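PDB 2XVC: escrt-iii from Sulfolobus solfataricus, which probably acts in membrane remodelling during archaeal cell division, with a winged-helix domain that is likely to take part in its recruitment to membranes. Local coordinates for residues Q40-V43 and K44-A48; E47-N51 and K52-A56. All coordinates share one frame; numbering follows the deposited sequence.

Contact 1: residues Q40-V43 and K44-A48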
ATOM      1  N   GLN A  40      -4.208   5.478   7.776  1.00 44.61           N
ATOM      2  CA  GLN A  40      -2.881   5.726   8.354  1.00 45.18           C
ATOM      3  C   GLN A  40      -2.075   4.437   8.525  1.00 44.40           C
ATOM      4  O   GLN A  40      -0.847   4.469   8.516  1.00 44.04           O
ATOM      5  CB  GLN A  40      -2.964   6.532   9.667  1.00 45.85           C
ATOM      6  CG  GLN A  40      -3.632   5.813  10.845  1.00 49.37           C
ATOM      7  CD  GLN A  40      -5.161   5.982  10.900  1.00 54.32           C
ATOM      8  OE1 GLN A  40      -5.800   6.503   9.965  1.00 55.85           O
ATOM      9  NE2 GLN A  40      -5.756   5.528  12.010  1.00 55.84           N
ATOM     10  N   GLU A  41      -2.769   3.308   8.667  1.00 43.79           N
ATOM     11  CA  GLU A  41      -2.099   2.011   8.695  1.00 43.38           C
ATOM     12  C   GLU A  41      -1.575   1.621   7.302  1.00 42.36           C
ATOM     13  O   GLU A  41      -0.480   1.075   7.185  1.00 41.84           O
ATOM     14  CB  GLU A  41      -3.005   0.925   9.291  1.00 43.72           C
ATOM     15  CG  GLU A  41      -2.400  -0.493   9.307  1.00 46.49           C
ATOM     16  CD  GLU A  41      -1.118  -0.615  10.136  1.00 50.23           C
ATOM     17  OE1 GLU A  41      -0.911   0.196  11.072  1.00 52.30           O
ATOM     18  OE2 GLU A  41      -0.319  -1.540   9.854  1.00 52.42           O
ATOM     19  N   VAL A  42      -2.349   1.919   6.257  1.00 41.48           N
ATOM     20  CA  VAL A  42      -1.897   1.706   4.874  1.00 40.80           C
ATOM     21  C   VAL A  42      -0.647   2.548   4.595  1.00 40.89           C
ATOM     22  O   VAL A  42       0.335   2.047   4.059  1.00 40.86           O
ATOM     23  CB  VAL A  42      -3.010   2.020   3.834  1.00 40.52           C
ATOM     24  CG1 VAL A  42      -2.491   1.866   2.407  1.00 39.04           C
ATOM     25  CG2 VAL A  42      -4.207   1.112   4.045  1.00 40.09           C
ATOM     26  N   VAL A  43      -0.694   3.819   4.983  1.00 41.36           N
ATOM     27  CA  VAL A  43       0.429   4.750   4.825  1.00 41.72           C
ATOM     28  C   VAL A  43       1.665   4.240   5.568  1.00 42.24           C
ATOM     29  O   VAL A  43       2.762   4.212   5.006  1.00 42.03           O
ATOM     30  CB  VAL A  43       0.047   6.173   5.311  1.00 41.64           C
ATOM     31  CG1 VAL A  43       1.287   7.075   5.461  1.00 41.79           C
ATOM     32  CG2 VAL A  43      -0.963   6.802   4.354  1.00 41.59           C
ATOM     33  N   LYS A  44       1.464   3.819   6.816  1.00 42.62           N
ATOM     34  CA  LYS A  44       2.515   3.226   7.638  1.00 43.76           C
ATOM     35  C   LYS A  44       3.171   2.024   6.943  1.00 43.64           C
ATOM     36  O   LYS A  44       4.400   1.928   6.900  1.00 43.67           O
ATOM     37  CB  LYS A  44       1.941   2.839   9.011  1.00 44.23           C
ATOM     38  CG  LYS A  44       2.911   2.181   9.994  1.00 46.78           C
ATOM     39  CD  LYS A  44       2.228   2.038  11.360  1.00 50.84           C
ATOM     40  CE  LYS A  44       2.710   0.807  12.115  1.00 53.18           C
ATOM     41  NZ  LYS A  44       3.997   1.071  12.823  1.00 56.09           N
ATOM     42  N   LEU A  45       2.359   1.122   6.383  1.00 43.46           N
ATOM     43  CA  LEU A  45       2.893  -0.045   5.666  1.00 43.09           C
ATOM     44  C   LEU A  45       3.640   0.340   4.387  1.00 42.96           C
ATOM     45  O   LEU A  45       4.666  -0.262   4.061  1.00 42.78           O
ATOM     46  CB  LEU A  45       1.790  -1.067   5.353  1.00 43.16           C
ATOM     47  CG  LEU A  45       1.112  -1.782   6.528  1.00 43.39           C
ATOM     48  CD1 LEU A  45      -0.182  -2.434   6.083  1.00 43.12           C
ATOM     49  CD2 LEU A  45       2.041  -2.802   7.190  1.00 43.83           C
ATOM     50  N   LEU A  46       3.128   1.340   3.668  1.00 42.86           N
ATOM     51  CA  LEU A  46       3.792   1.831   2.459  1.00 42.88           C
ATOM     52  C   LEU A  46       5.151   2.430   2.772  1.00 43.26           C
ATOM     53  O   LEU A  46       6.105   2.225   2.024  1.00 43.02           O
ATOM     54  CB  LEU A  46       2.943   2.880   1.739  1.00 42.74           C
ATOM     55  CG  LEU A  46       1.763   2.431   0.879  1.00 42.42           C
ATOM     56  CD1 LEU A  46       0.973   3.661   0.464  1.00 40.65           C
ATOM     57  CD2 LEU A  46       2.227   1.642  -0.340  1.00 41.03           C
ATOM     58  N   GLU A  47       5.227   3.182   3.872  1.00 43.86           N
ATOM     59  CA  GLU A  47       6.481   3.799   4.303  1.00 44.79           C
ATOM     60  C   GLU A  47       7.546   2.760   4.628  1.00 44.96           C
ATOM     61  O   GLU A  47       8.705   2.932   4.259  1.00 45.40           O
ATOM     62  CB  GLU A  47       6.268   4.739   5.495  1.00 45.01           C
ATOM     63  CG  GLU A  47       5.457   5.998   5.171  1.00 46.20           C
ATOM     64  CD  GLU A  47       6.080   6.878   4.085  1.00 48.06           C
ATOM     65  OE1 GLU A  47       7.292   6.751   3.794  1.00 48.93           O
ATOM     66  OE2 GLU A  47       5.346   7.712   3.519  1.00 49.41           O
ATOM     67  N   ALA A  48       7.146   1.681   5.299  1.00 45.28           N
ATOM     68  CA  ALA A  48       8.063   0.588   5.626  1.00 45.52           C
ATOM     69  C   ALA A  48       8.562  -0.131   4.368  1.00 45.74           C
ATOM     70  O   ALA A  48       9.741  -0.482   4.284  1.00 45.76           O
ATOM     71  CB  ALA A  48       7.415  -0.393   6.593  1.00 45.41           C
TER
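K44, L45, L46 and E47 each give their backbone N-H to the carbonyl oxygen four residues earlier, on Q40, E41, V42 and V43, which makes this piece regular alpha helix. The bonds stay even along it. K44 N lies 2.9 Å from Q40 O, and E47 N lies 2.9 Å from V43 O. Among the side chains, E41 reaches to both K44 and L45. Its CG stands anti to the backbone N (chi1 178°), and a bend at chi2 (61°) carries the carboxylate forward to the next turn. There the two oxygens meet different neighbours. E41 OE1 lies against the aliphatic part of K44, 3.7 Å from its CD. E41 OE2 faces the branch point of L45, 3.6 Å from CG, and the two chains cross obliquely. The opposite charges do not meet, since E41 OE1 and K44 NZ are 5.3 Å apart. Any attraction between them is likely to be weak. Helix 39-51 is the third helix of the winged-helix domain, and one side of it is turned into the core. V42 and L46 lie on that side, one turn apart. V42 CG1 is 4.4 Å from L46 CD1, a loose apolar contact. Both residues also pack on L26 and on I28 of helix 28-35, while L45 meets E12 and L15 of helix 12-21. L46 further touches an apolar side chain of the bound peptide. V43 and E47 also lie one turn apart: E47 CG passes 3.2 Å from V43 O, alongside the carbonyl that its own backbone N grips.

Contact 2: residues E47-N51 and K52-A56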
ATOM      1  N   GLU A  47       5.227   3.182   3.872  1.00 43.86           N
ATOM      2  CA  GLU A  47       6.481   3.799   4.303  1.00 44.79           C
ATOM      3  C   GLU A  47       7.546   2.760   4.628  1.00 44.96           C
ATOM      4  O   GLU A  47       8.705   2.932   4.259  1.00 45.40           O
ATOM      5  CB  GLU A  47       6.268   4.739   5.495  1.00 45.01           C
ATOM      6  CG  GLU A  47       5.457   5.998   5.171  1.00 46.20           C
ATOM      7  CD  GLU A  47       6.080   6.878   4.085  1.00 48.06           C
ATOM      8  OE1 GLU A  47       7.292   6.751   3.794  1.00 48.93           O
ATOM      9  OE2 GLU A  47       5.346   7.712   3.519  1.00 49.41           O
ATOM     10  N   ALA A  48       7.146   1.681   5.299  1.00 45.28           N
ATOM     11  CA  ALA A  48       8.063   0.588   5.626  1.00 45.52           C
ATOM     12  C   ALA A  48       8.562  -0.131   4.368  1.00 45.74           C
ATOM     13  O   ALA A  48       9.741  -0.482   4.284  1.00 45.76           O
ATOM     14  CB  ALA A  48       7.415  -0.393   6.593  1.00 45.41           C
ATOM     15  N   LEU A  49       7.669  -0.332   3.397  1.00 45.74           N
ATOM     16  CA  LEU A  49       8.041  -0.892   2.093  1.00 45.93           C
ATOM     17  C   LEU A  49       9.001   0.026   1.334  1.00 46.46           C
ATOM     18  O   LEU A  49       9.976  -0.440   0.745  1.00 46.27           O
ATOM     19  CB  LEU A  49       6.798  -1.171   1.238  1.00 45.67           C
ATOM     20  CG  LEU A  49       5.903  -2.346   1.645  1.00 45.20           C
ATOM     21  CD1 LEU A  49       4.634  -2.376   0.799  1.00 43.33           C
ATOM     22  CD2 LEU A  49       6.656  -3.674   1.543  1.00 44.15           C
ATOM     23  N   LYS A  50       8.717   1.327   1.362  1.00 47.03           N
ATOM     24  CA  LYS A  50       9.556   2.327   0.717  1.00 48.17           C
ATOM     25  C   LYS A  50      10.943   2.384   1.357  1.00 48.90           C
ATOM     26  O   LYS A  50      11.956   2.382   0.656  1.00 49.18           O
ATOM     27  CB  LYS A  50       8.887   3.701   0.774  1.00 48.13           C
ATOM     28  CG  LYS A  50       9.568   4.762  -0.075  1.00 49.55           C
ATOM     29  CD  LYS A  50       8.901   6.127   0.072  1.00 51.69           C
ATOM     30  CE  LYS A  50       9.442   6.882   1.277  1.00 53.45           C
ATOM     31  NZ  LYS A  50       8.939   8.287   1.314  1.00 54.44           N
ATOM     32  N   ASN A  51      10.980   2.413   2.688  1.00 49.63           N
ATOM     33  CA  ASN A  51      12.240   2.500   3.430  1.00 50.38           C
ATOM     34  C   ASN A  51      13.099   1.237   3.338  1.00 50.16           C
ATOM     35  O   ASN A  51      14.313   1.305   3.500  1.00 50.60           O
ATOM     36  CB  ASN A  51      11.997   2.916   4.888  1.00 50.74           C
ATOM     37  CG  ASN A  51      11.421   4.330   5.012  1.00 52.32           C
ATOM     38  OD1 ASN A  51      11.627   5.186   4.144  1.00 54.06           O
ATOM     39  ND2 ASN A  51      10.690   4.576   6.095  1.00 53.78           N
ATOM     40  N   LYS A  52      12.476   0.096   3.048  1.00 49.89           N
ATOM     41  CA  LYS A  52      13.211  -1.137   2.755  1.00 49.19           C
ATOM     42  C   LYS A  52      13.655  -1.227   1.293  1.00 48.59           C
ATOM     43  O   LYS A  52      14.247  -2.229   0.881  1.00 48.75           O
ATOM     44  CB  LYS A  52      12.377  -2.366   3.121  1.00 49.43           C
ATOM     45  CG  LYS A  52      12.208  -2.569   4.612  1.00 50.09           C
ATOM     46  CD  LYS A  52      11.303  -3.749   4.896  1.00 51.35           C
ATOM     47  CE  LYS A  52      10.893  -3.753   6.354  1.00 52.40           C
ATOM     48  NZ  LYS A  52      10.143  -4.982   6.689  1.00 52.93           N
ATOM     49  N   GLY A  53      13.365  -0.181   0.516  1.00 47.70           N
ATOM     50  CA  GLY A  53      13.692  -0.132  -0.910  1.00 46.44           C
ATOM     51  C   GLY A  53      12.953  -1.148  -1.770  1.00 45.44           C
ATOM     52  O   GLY A  53      13.430  -1.524  -2.842  1.00 45.43           O
ATOM     53  N   LEU A  54      11.788  -1.592  -1.303  1.00 44.26           N
ATOM     54  CA  LEU A  54      11.004  -2.601  -2.014  1.00 43.03           C
ATOM     55  C   LEU A  54      10.067  -1.998  -3.067  1.00 42.30           C
ATOM     56  O   LEU A  54       9.725  -2.658  -4.051  1.00 41.51           O
ATOM     57  CB  LEU A  54      10.217  -3.467  -1.026  1.00 43.26           C
ATOM     58  CG  LEU A  54      11.033  -4.425  -0.148  1.00 44.22           C
ATOM     59  CD1 LEU A  54      10.155  -5.074   0.913  1.00 44.82           C
ATOM     60  CD2 LEU A  54      11.734  -5.493  -0.991  1.00 44.88           C
ATOM     61  N   ILE A  55       9.659  -0.748  -2.850  1.00 41.58           N
ATOM     62  CA  ILE A  55       8.781  -0.034  -3.783  1.00 41.11           C
ATOM     63  C   ILE A  55       9.321   1.356  -4.115  1.00 41.19           C
ATOM     64  O   ILE A  55      10.029   1.955  -3.310  1.00 41.27           O
ATOM     65  CB  ILE A  55       7.325   0.087  -3.246  1.00 40.98           C
ATOM     66  CG1 ILE A  55       7.262   0.933  -1.965  1.00 40.23           C
ATOM     67  CG2 ILE A  55       6.718  -1.301  -3.014  1.00 40.48           C
ATOM     68  CD1 ILE A  55       5.838   1.251  -1.494  1.00 39.50           C
ATOM     69  N   ALA A  56       8.982   1.848  -5.305  1.00 41.23           N
ATOM     70  CA  ALA A  56       9.236   3.228  -5.704  1.00 41.53           C
ATOM     71  C   ALA A  56       7.896   3.929  -5.920  1.00 41.82           C
ATOM     72  O   ALA A  56       7.181   3.651  -6.889  1.00 41.74           O
ATOM     73  CB  ALA A  56      10.091   3.284  -6.969  1.00 41.43           C
TER
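L54 N gives a hydrogen bond to L49 O (3.0 Å) and G53 N gives one to K50 O (2.9 Å), and together they close the end of helix 39-51. The first is nearly along the C=O axis. In the second the donor sits well above the carbonyl plane. This is a Schellman motif, and G53 is the first residue whose backbone leaves helical angles. Its phi is positive (65°), a conformation that glycine takes up more readily than other residues. One step earlier, K52 N bonds to A48 O at 3.1 Å. The side chain of K52 also passes that carbonyl, with CG 3.2 Å from A48 O. From there K52 runs extended, and its NZ makes a salt bridge with E12. On the helix itself K50 NZ and E47 OE1 form a weak salt bridge.

Apolar packing completes the cap. L49 and L54, joined by the bond that spans five residues, also meet through their side chains. L49 CD2 touches L54 CD1 at 3.8 Å, and the chains cross at about a right angle. I55 holds CG1 between its backbone N and carbonyl carbon (chi1 64°), which directs the chain back to the helix. Its CD1 lies 3.8 Å from L49 CB, and its CG1 lies 3.7 Å from K50 N. With an alanine here, L49 CB and the backbone of K50 would probably lose their cover, opening a gap between strand and helix. A48 and L49 lean on E12 of helix 12-21, and I55 also packs on L16 of that helix. Strand 55-58 starts at once after the turn, and I55 and A56 pair in a parallel beta ladder with a strand of the bound peptide.

Contact 1 covers the body of helix 39-51, and contact 2 its C-terminal end and the turn into strand 55-58. They share E47 and A48, and their centres are 10 Å apart. They also touch directly, where I55 CD1 comes within 3.7 Å of L46 O. Helix 12-21 backs both: L45 and A48 meet E12 there, as do L49 and K52. The bound peptide is reached from both as well, by L46 in contact 1 and mainly through L54 to A56 in contact 2. The cadmium lies toward contact 1, with one ion about 7 Å from the side chain of Q40. Its sites involve E38 and histidines of the N-terminal tag.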